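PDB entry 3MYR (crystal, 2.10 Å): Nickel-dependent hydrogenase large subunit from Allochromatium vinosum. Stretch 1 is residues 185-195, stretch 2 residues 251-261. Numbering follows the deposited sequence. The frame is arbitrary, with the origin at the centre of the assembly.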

ATOM      1  N   LEU B 185      11.291  12.829 -21.583  1.00 20.58           N
ATOM      2  CA  LEU B 185      12.399  13.242 -20.698  1.00 19.33           C
ATOM      3  C   LEU B 185      11.840  14.020 -19.504  1.00 19.61           C
ATOM      4  O   LEU B 185      12.234  13.773 -18.380  1.00 21.07           O
ATOM      5  N   MET B 186      10.803  14.835 -19.730  1.00 20.88           N
ATOM      6  CA  MET B 186      10.210  15.605 -18.691  1.00 20.71           C
ATOM      7  C   MET B 186       9.605  14.666 -17.614  1.00 22.60           C
ATOM      8  O   MET B 186       9.783  14.869 -16.413  1.00 23.78           O
ATOM      9  N   ALA B 187       8.845  13.669 -18.059  1.00 23.46           N
ATOM     10  CA  ALA B 187       8.234  12.699 -17.154  1.00 21.31           C
ATOM     11  C   ALA B 187       9.265  11.890 -16.382  1.00 20.79           C
ATOM     12  O   ALA B 187       9.066  11.610 -15.201  1.00 21.28           O
ATOM     13  N   VAL B 188      10.350  11.477 -17.028  1.00 19.65           N
ATOM     14  CA  VAL B 188      11.425  10.797 -16.335  1.00 20.23           C
ATOM     15  C   VAL B 188      12.041  11.696 -15.237  1.00 21.81           C
ATOM     16  O   VAL B 188      12.319  11.228 -14.137  1.00 19.25           O
ATOM     17  N   ALA B 189      12.320  12.978 -15.548  1.00 21.18           N
ATOM     18  CA  ALA B 189      12.819  13.875 -14.523  1.00 19.84           C
ATOM     19  C   ALA B 189      11.804  13.963 -13.374  1.00 20.52           C
ATOM     20  O   ALA B 189      12.187  13.980 -12.197  1.00 21.38           O
ATOM     21  N   HIS B 190      10.518  14.039 -13.700  1.00 19.19           N
ATOM     22  CA  HIS B 190       9.525  14.165 -12.628  1.00 20.59           C
ATOM     23  C   HIS B 190       9.384  12.900 -11.797  1.00 20.44           C
ATOM     24  O   HIS B 190       9.109  12.964 -10.586  1.00 19.19           O
ATOM     25  N   TYR B 191       9.534  11.759 -12.460  1.00 20.23           N
ATOM     26  CA  TYR B 191       9.616  10.460 -11.771  1.00 18.88           C
ATOM     27  C   TYR B 191      10.682  10.523 -10.663  1.00 19.59           C
ATOM     28  O   TYR B 191      10.467  10.065  -9.522  1.00 18.91           O
ATOM     29  N   LEU B 192      11.822  11.091 -10.987  1.00 19.22           N
ATOM     30  CA  LEU B 192      12.917  11.153 -10.016  1.00 21.75           C
ATOM     31  C   LEU B 192      12.625  12.210  -8.929  1.00 20.68           C
ATOM     32  O   LEU B 192      12.947  11.994  -7.758  1.00 21.19           O
ATOM     33  N   GLU B 193      12.066  13.366  -9.317  1.00 18.57           N
ATOM     34  CA  GLU B 193      11.688  14.328  -8.290  1.00 18.68           C
ATOM     35  C   GLU B 193      10.613  13.739  -7.358  1.00 18.30           C
ATOM     36  O   GLU B 193      10.606  14.023  -6.163  1.00 20.56           O
ATOM     37  N   ALA B 194       9.677  12.955  -7.895  1.00 18.29           N
ATOM     38  CA  ALA B 194       8.635  12.360  -7.066  1.00 16.69           C
ATOM     39  C   ALA B 194       9.222  11.414  -6.032  1.00 19.37           C
ATOM     40  O   ALA B 194       8.670  11.336  -4.928  1.00 19.81           O
ATOM     41  N   LEU B 195      10.345  10.712  -6.341  1.00 18.55           N
ATOM     42  CA  LEU B 195      10.914   9.871  -5.300  1.00 18.86           C
ATOM     43  C   LEU B 195      11.477  10.730  -4.161  1.00 18.01           C
ATOM     44  O   LEU B 195      11.369  10.330  -3.016  1.00 18.58           O
ATOM     45  N   THR B 251       2.277  22.131  -3.342  1.00 22.69           N
ATOM     46  CA  THR B 251       3.060  22.598  -4.460  1.00 24.35           C
ATOM     47  C   THR B 251       3.303  21.451  -5.436  1.00 22.32           C
ATOM     48  O   THR B 251       3.223  21.649  -6.641  1.00 22.09           O
ATOM     49  N   PHE B 252       3.621  20.258  -4.932  1.00 20.53           N
ATOM     50  CA  PHE B 252       3.998  19.149  -5.868  1.00 21.12           C
ATOM     51  C   PHE B 252       2.772  18.701  -6.660  1.00 21.41           C
ATOM     52  O   PHE B 252       2.845  18.486  -7.893  1.00 18.68           O
ATOM     53  N   VAL B 253       1.615  18.676  -5.991  1.00 21.05           N
ATOM     54  CA  VAL B 253       0.364  18.304  -6.705  1.00 20.42           C
ATOM     55  C   VAL B 253       0.006  19.344  -7.754  1.00 21.85           C
ATOM     56  O   VAL B 253      -0.240  18.998  -8.931  1.00 21.32           O
ATOM     57  N   ASP B 254      -0.017  20.623  -7.368  1.00 22.69           N
ATOM     58  CA  ASP B 254      -0.432  21.673  -8.292  1.00 24.22           C
ATOM     59  C   ASP B 254       0.520  21.792  -9.490  1.00 23.55           C
ATOM     60  O   ASP B 254       0.098  22.150 -10.550  1.00 22.14           O
ATOM     61  N   GLN B 255       1.812  21.692  -9.243  1.00 22.84           N
ATOM     62  CA  GLN B 255       2.785  22.104 -10.222  1.00 21.94           C
ATOM     63  C   GLN B 255       3.411  20.921 -10.936  1.00 23.69           C
ATOM     64  O   GLN B 255       4.058  21.130 -11.950  1.00 21.45           O
ATOM     65  N   VAL B 256       3.407  19.727 -10.349  1.00 19.82           N
ATOM     66  CA  VAL B 256       4.069  18.631 -11.060  1.00 20.52           C
ATOM     67  C   VAL B 256       3.018  17.561 -11.503  1.00 21.43           C
ATOM     68  O   VAL B 256       2.837  17.318 -12.686  1.00 20.83           O
ATOM     69  N   TYR B 257       2.353  16.928 -10.545  1.00 19.88           N
ATOM     70  CA  TYR B 257       1.483  15.792 -10.822  1.00 20.67           C
ATOM     71  C   TYR B 257       0.267  16.193 -11.738  1.00 22.94           C
ATOM     72  O   TYR B 257       0.032  15.588 -12.758  1.00 22.86           O
ATOM     73  N   VAL B 258      -0.543  17.173 -11.330  1.00 22.94           N
ATOM     74  CA  VAL B 258      -1.720  17.439 -12.115  1.00 23.94           C
ATOM     75  C   VAL B 258      -1.365  17.937 -13.547  1.00 24.24           C
ATOM     76  O   VAL B 258      -1.996  17.501 -14.497  1.00 24.78           O
ATOM     77  N   PRO B 259      -0.435  18.919 -13.703  1.00 23.22           N
ATOM     78  CA  PRO B 259      -0.189  19.356 -15.090  1.00 23.90           C
ATOM     79  C   PRO B 259       0.420  18.231 -15.991  1.00 24.11           C
ATOM     80  O   PRO B 259       0.086  18.157 -17.193  1.00 22.44           O
ATOM     81  N   ASP B 260       1.230  17.336 -15.404  1.00 22.75           N
ATOM     82  CA  ASP B 260       1.807  16.198 -16.173  1.00 23.10           C
ATOM     83  C   ASP B 260       0.704  15.265 -16.586  1.00 22.87           C
ATOM     84  O   ASP B 260       0.675  14.850 -17.715  1.00 22.17           O
ATOM     85  N   THR B 261      -0.239  14.991 -15.694  1.00 22.14           N
ATOM     86  CA  THR B 261      -1.356  14.086 -16.057  1.00 24.24           C
ATOM     87  C   THR B 261      -2.147  14.673 -17.254  1.00 25.09           C
ATOM     88  O   THR B 261      -2.497  13.949 -18.199  1.00 22.72           O
TER

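The two stretches are helical segments of one chain that run in roughly opposite directions, at 146° between their N-to-C directions, with axes 10.9 Å apart at closest approach. Their contact is small, burying 267 Å² in total, and no hydrogen bond crosses it.

Thr-251 lies out of reach, and the contact begins at Phe-252, whose CB points toward stretch 1. Its t rotamer (chi1 -162°) carries the ring to the backbone of the facing helix, where it meets Ala-194: Phe-252 CZ lies 3.5 Å from Ala-194 CA and 3.7 Å from Ala-194 CB. The ring also reaches Glu-193, with Phe-252 CE2 4.1 Å from Glu-193 CB. Although Glu-193 starts toward stretch 2, its m,m rotamer leads the carboxylate away to hydrogen-bond elsewhere in the structure.

The next three residues, Val-253, Asp-254 and Gln-255, do not take part. A wider pi-type turn spans 253-257, with Tyr-257 N bonded to Phe-252 O (3.1 Å) and Val-256 N to the same oxygen (2.8 Å). Val-256, in the t rotamer, points inward and sets CG1 over one face of the His-190 imidazole, 4.0 Å from the ring centroid in a CH-pi contact. Here the backbones come nearest, with 7.2 Å between Val-256 CA and His-190 CA.

Tyr-257 turns away, and Val-258 and Pro-259 make no contact. Asp-260 (chi1 -78°, m) points back in, placing its carboxylate at the edge of the His-190 ring, itself in an m rotamer. The pair is not hydrogen-bonded: Asp-260 OD1 and His-190 NE2 are 3.5 Å apart with poor angular geometry. Met-186 extends alongside in a t,t,p conformation, bringing CE within 3.6 Å of Asp-260 OD1. Thr-261 is out of reach, its OG1 donating instead to Tyr-257 O (3.0 Å).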

ATOM      1  CB  LEU B 185      13.484  14.071 -21.478  1.00 20.76           C
ATOM      2  CG  LEU B 185      14.691  14.557 -20.634  1.00 19.99           C
ATOM      3  CD1 LEU B 185      15.391  13.373 -19.842  1.00 17.61           C
ATOM      4  CD2 LEU B 185      15.699  15.359 -21.511  1.00 18.36           C
ATOM      5  CB  MET B 186       9.114  16.496 -19.264  1.00 19.05           C
ATOM      6  CG  MET B 186       8.403  17.334 -18.189  1.00 25.01           C
ATOM      7  SD  MET B 186       7.072  18.404 -18.923  1.00 28.65           S
ATOM      8  CE  MET B 186       5.763  17.181 -19.009  1.00 29.57           C
ATOM      9  CB  ALA B 187       7.343  11.768 -17.940  1.00 19.88           C
ATOM     10  CB  VAL B 188      12.553  10.418 -17.364  1.00 24.54           C
ATOM     11  CG1 VAL B 188      13.834  10.103 -16.650  1.00 24.08           C
ATOM     12  CG2 VAL B 188      12.095   9.192 -18.218  1.00 22.36           C
ATOM     13  CB  ALA B 189      13.009  15.256 -15.110  1.00 19.47           C
ATOM     14  CB  HIS B 190       8.164  14.568 -13.183  1.00 19.09           C
ATOM     15  CG  HIS B 190       8.149  15.940 -13.781  1.00 20.85           C
ATOM     16  ND1 HIS B 190       9.197  16.846 -13.631  1.00 22.87           N
ATOM     17  CD2 HIS B 190       7.198  16.576 -14.492  1.00 14.67           C
ATOM     18  CE1 HIS B 190       8.890  17.967 -14.269  1.00 15.87           C
ATOM     19  NE2 HIS B 190       7.668  17.843 -14.756  1.00 24.54           N
ATOM     20  CB  TYR B 191       9.942   9.387 -12.819  1.00 17.76           C
ATOM     21  CG  TYR B 191      10.150   7.943 -12.342  1.00 21.16           C
ATOM     22  CD1 TYR B 191       9.220   6.935 -12.677  1.00 20.23           C
ATOM     23  CD2 TYR B 191      11.313   7.567 -11.681  1.00 18.26           C
ATOM     24  CE1 TYR B 191       9.430   5.573 -12.327  1.00 20.23           C
ATOM     25  CE2 TYR B 191      11.522   6.229 -11.278  1.00 24.66           C
ATOM     26  CZ  TYR B 191      10.606   5.229 -11.640  1.00 25.24           C
ATOM     27  OH  TYR B 191      10.839   3.904 -11.270  1.00 23.33           O
ATOM     28  CB  LEU B 192      14.231  11.494 -10.726  1.00 21.63           C
ATOM     29  CG  LEU B 192      14.811  10.344 -11.574  1.00 26.24           C
ATOM     30  CD1 LEU B 192      15.887  10.886 -12.443  1.00 21.44           C
ATOM     31  CD2 LEU B 192      15.364   9.179 -10.731  1.00 26.56           C
ATOM     32  CB  GLU B 193      11.145  15.627  -8.906  1.00 19.13           C
ATOM     33  CG  GLU B 193      12.084  16.324  -9.840  1.00 23.07           C
ATOM     34  CD  GLU B 193      13.330  16.860  -9.064  1.00 33.55           C
ATOM     35  OE1 GLU B 193      13.178  17.175  -7.848  1.00 29.13           O
ATOM     36  OE2 GLU B 193      14.458  16.902  -9.647  1.00 34.60           O
ATOM     37  CB  ALA B 194       7.524  11.624  -7.935  1.00 15.51           C
ATOM     38  CB  LEU B 195      12.065   8.962  -5.805  1.00 19.26           C
ATOM     39  CG  LEU B 195      11.681   7.891  -6.771  1.00 21.96           C
ATOM     40  CD1 LEU B 195      12.987   7.412  -7.492  1.00 23.91           C
ATOM     41  CD2 LEU B 195      10.999   6.783  -5.928  1.00 20.94           C
ATOM     42  CB  THR B 251       4.444  23.098  -3.961  1.00 26.83           C
ATOM     43  OG1 THR B 251       4.180  24.179  -3.102  1.00 27.90           O
ATOM     44  CG2 THR B 251       5.319  23.684  -5.134  1.00 26.38           C
ATOM     45  CB  PHE B 252       4.652  17.980  -5.150  1.00 19.35           C
ATOM     46  CG  PHE B 252       5.410  17.049  -6.046  1.00 22.27           C
ATOM     47  CD1 PHE B 252       4.773  15.926  -6.623  1.00 17.71           C
ATOM     48  CD2 PHE B 252       6.727  17.296  -6.364  1.00 18.97           C
ATOM     49  CE1 PHE B 252       5.508  15.070  -7.524  1.00 20.09           C
ATOM     50  CE2 PHE B 252       7.445  16.432  -7.249  1.00 18.90           C
ATOM     51  CZ  PHE B 252       6.828  15.294  -7.762  1.00 18.29           C
ATOM     52  CB  VAL B 253      -0.841  18.100  -5.698  1.00 22.09           C
ATOM     53  CG1 VAL B 253      -2.201  17.910  -6.425  1.00 20.84           C
ATOM     54  CG2 VAL B 253      -0.551  16.909  -4.790  1.00 18.99           C
ATOM     55  CB  ASP B 254      -0.422  23.065  -7.645  1.00 25.22           C
ATOM     56  CG  ASP B 254      -1.560  23.296  -6.718  1.00 32.14           C
ATOM     57  OD1 ASP B 254      -1.467  24.280  -5.909  1.00 34.34           O
ATOM     58  OD2 ASP B 254      -2.499  22.473  -6.751  1.00 34.20           O
ATOM     59  CB  GLN B 255       3.947  22.887  -9.530  1.00 22.61           C
ATOM     60  CG  GLN B 255       3.453  24.268  -8.997  1.00 21.58           C
ATOM     61  CD  GLN B 255       4.588  25.204  -8.578  1.00 28.79           C
ATOM     62  OE1 GLN B 255       5.728  24.806  -8.401  1.00 27.15           O
ATOM     63  NE2 GLN B 255       4.261  26.448  -8.407  1.00 30.23           N
ATOM     64  CB  VAL B 256       5.198  17.968 -10.206  1.00 20.14           C
ATOM     65  CG1 VAL B 256       5.920  16.864 -10.959  1.00 19.75           C
ATOM     66  CG2 VAL B 256       6.219  19.048  -9.673  1.00 17.97           C
ATOM     67  CB  TYR B 257       0.983  15.275  -9.477  1.00 17.46           C
ATOM     68  CG  TYR B 257      -0.037  14.136  -9.531  1.00 20.21           C
ATOM     69  CD1 TYR B 257      -0.096  13.253 -10.623  1.00 20.30           C
ATOM     70  CD2 TYR B 257      -0.908  13.903  -8.453  1.00 18.52           C
ATOM     71  CE1 TYR B 257      -1.024  12.207 -10.647  1.00 17.88           C
ATOM     72  CE2 TYR B 257      -1.807  12.844  -8.444  1.00 17.59           C
ATOM     73  CZ  TYR B 257      -1.864  12.005  -9.550  1.00 20.93           C
ATOM     74  OH  TYR B 257      -2.787  10.963  -9.546  1.00 20.17           O
ATOM     75  CB  VAL B 258      -2.666  18.440 -11.398  1.00 25.12           C
ATOM     76  CG1 VAL B 258      -3.835  18.836 -12.299  1.00 26.80           C
ATOM     77  CG2 VAL B 258      -3.121  17.877 -10.073  1.00 22.95           C
ATOM     78  CB  PRO B 259       0.810  20.530 -14.926  1.00 24.77           C
ATOM     79  CG  PRO B 259       0.533  21.049 -13.501  1.00 23.06           C
ATOM     80  CD  PRO B 259       0.318  19.748 -12.727  1.00 21.63           C
ATOM     81  CB  ASP B 260       2.775  15.342 -15.346  1.00 22.53           C
ATOM     82  CG  ASP B 260       4.156  15.984 -15.186  1.00 27.32           C
ATOM     83  OD1 ASP B 260       4.410  17.095 -15.726  1.00 29.28           O
ATOM     84  OD2 ASP B 260       5.005  15.363 -14.517  1.00 27.00           O
ATOM     85  CB  THR B 261      -2.314  13.909 -14.835  1.00 24.78           C
ATOM     86  OG1 THR B 261      -1.573  13.294 -13.773  1.00 24.62           O
ATOM     87  CG2 THR B 261      -3.425  12.978 -15.173  1.00 27.69           C
TER